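Side-chain contact in dITP/XTP pyrophosphatase (Staphylococcus aureus, PDB 4BNQ), which probably hydrolyses non-canonical purine nucleoside triphosphates such as XTP, dITP and ITP to their monophosphates and diphosphate, keeping them out of DNA and RNA: residues S69-F74 against E99-K104. Residues are numbered along the deposited sequence; the frame is centred on the assembly and turned at random.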
# COMPACT_ATOMS: atom_id res chain seq x y z
N SER A 69 2.94 -7.65 13.85
CA SER A 69 1.77 -6.92 13.41
C SER A 69 0.86 -6.62 14.59
O SER A 69 0.96 -7.26 15.63
CB SER A 69 0.98 -7.74 12.39
OG SER A 69 1.77 -8.13 11.28
N GLY A 70 -0.04 -5.66 14.42
CA GLY A 70 -0.99 -5.33 15.46
C GLY A 70 -2.10 -4.42 14.98
O GLY A 70 -2.18 -4.05 13.81
N LEU A 71 -2.98 -4.08 15.92
CA LEU A 71 -4.15 -3.27 15.65
C LEU A 71 -4.07 -2.02 16.50
O LEU A 71 -3.84 -2.10 17.71
CB LEU A 71 -5.38 -4.09 16.01
CG LEU A 71 -6.75 -3.44 15.99
CD1 LEU A 71 -7.11 -3.01 14.57
CD2 LEU A 71 -7.74 -4.48 16.48
N GLU A 72 -4.24 -0.87 15.87
CA GLU A 72 -4.20 0.42 16.56
C GLU A 72 -5.58 1.05 16.45
O GLU A 72 -6.04 1.34 15.35
CB GLU A 72 -3.14 1.33 15.93
CG GLU A 72 -1.72 0.79 16.03
CD GLU A 72 -0.69 1.68 15.34
OE1 GLU A 72 -1.08 2.59 14.56
OE2 GLU A 72 0.52 1.47 15.58
N VAL A 73 -6.26 1.22 17.57
CA VAL A 73 -7.61 1.79 17.54
C VAL A 73 -7.61 3.27 17.92
O VAL A 73 -7.24 3.62 19.04
CB VAL A 73 -8.56 1.05 18.51
CG1 VAL A 73 -9.97 1.66 18.44
CG2 VAL A 73 -8.58 -0.44 18.20
N PHE A 74 -8.03 4.13 17.00
CA PHE A 74 -8.01 5.57 17.22
C PHE A 74 -8.53 5.97 18.62
O PHE A 74 -7.79 6.52 19.43
CB PHE A 74 -8.81 6.28 16.12
CG PHE A 74 -8.70 7.80 16.15
CD1 PHE A 74 -9.33 8.54 17.15
CD2 PHE A 74 -7.98 8.47 15.18
CE1 PHE A 74 -9.22 9.93 17.19
CE2 PHE A 74 -7.87 9.86 15.21
CZ PHE A 74 -8.50 10.58 16.22
N GLU A 99 -12.71 -9.89 23.02
CA GLU A 99 -13.71 -9.52 24.03
C GLU A 99 -13.28 -8.30 24.82
O GLU A 99 -14.07 -7.38 25.02
CB GLU A 99 -14.03 -10.70 24.96
CG GLU A 99 -14.73 -11.86 24.25
CD GLU A 99 -15.95 -11.42 23.46
OE1 GLU A 99 -16.65 -10.47 23.88
OE2 GLU A 99 -16.23 -12.03 22.40
N LYS A 100 -12.01 -8.28 25.22
CA LYS A 100 -11.48 -7.10 25.89
C LYS A 100 -11.60 -5.84 25.04
O LYS A 100 -12.16 -4.84 25.49
CB LYS A 100 -10.02 -7.30 26.29
CG LYS A 100 -9.47 -6.11 27.04
CD LYS A 100 -8.04 -6.36 27.48
CE LYS A 100 -7.45 -5.14 28.16
NZ LYS A 100 -6.07 -5.43 28.61
N LEU A 101 -11.08 -5.89 23.82
CA LEU A 101 -11.17 -4.75 22.93
C LEU A 101 -12.61 -4.30 22.73
O LEU A 101 -12.90 -3.11 22.81
CB LEU A 101 -10.52 -5.06 21.58
CG LEU A 101 -10.53 -3.89 20.61
CD1 LEU A 101 -9.94 -2.66 21.26
CD2 LEU A 101 -9.71 -4.25 19.41
N LEU A 102 -13.52 -5.24 22.49
CA LEU A 102 -14.93 -4.86 22.34
C LEU A 102 -15.49 -4.18 23.60
O LEU A 102 -16.14 -3.13 23.50
CB LEU A 102 -15.78 -6.07 21.93
CG LEU A 102 -15.58 -6.50 20.48
CD1 LEU A 102 -16.40 -7.74 20.16
CD2 LEU A 102 -15.97 -5.35 19.57
N ASN A 103 -15.23 -4.76 24.77
CA ASN A 103 -15.71 -4.19 26.04
C ASN A 103 -15.22 -2.77 26.23
O ASN A 103 -16.00 -1.89 26.59
CB ASN A 103 -15.25 -5.03 27.24
CG ASN A 103 -16.03 -6.32 27.39
OD1 ASN A 103 -17.12 -6.45 26.83
ND2 ASN A 103 -15.49 -7.27 28.15
N LYS A 104 -13.94 -2.56 25.96
CA LYS A 104 -13.35 -1.23 26.08
C LYS A 104 -13.94 -0.20 25.12
O LYS A 104 -13.86 0.99 25.37
CB LYS A 104 -11.83 -1.30 25.96
CG LYS A 104 -11.16 -1.98 27.13
CD LYS A 104 -9.77 -1.39 27.38
CE LYS A 104 -9.76 0.12 27.21
NZ LYS A 104 -8.51 0.77 27.70
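Leu101 reaches from helix 94-104 to Leu71 and Val73 on strand 64-73, a helix-on-sheet contact over the antiparallel sheet of this Ham1-family enzyme. Both strand residues direct their side chains at the helix, as alternate positions on one face of a strand do. The methyl CD2 of Leu71 meets CD2 of Leu101 at 3.5 Å. On the Val73 side, CG2 lies 4.0 Å from CD1 of Leu101 and 4.2 Å from its CD2, so a single valine methyl faces both branches of the leucine fork. Leu101 holds CG anti to its backbone N (chi1 -178°), which extends the fork toward the strand and bridges a CA-to-CA distance of 9.2 Å between Val73 and Leu101. All three side chains are buried; no hydrogen bond joins the two segments, and the contact is purely apolar. Around it, Ile139 of strand 126-139 touches Leu71, Val73 and Leu102, Leu76 packs on Leu101, and backbone hydrogen bonds pair Leu71 with Gly81 and Val73 with Glu79 on one edge of the strand, and Gly70 with Val116 and Glu72 with Gln114 of strand 112-123 on the other. Leu71 also touches Tyr151, a predicted substrate-binding residue, which places this apolar patch beside the probable nucleotide pocket. Two residues earlier on the strand, Ser69, also predicted to bind substrate, has its OG hydrogen-bonded to OD1 of Asp67.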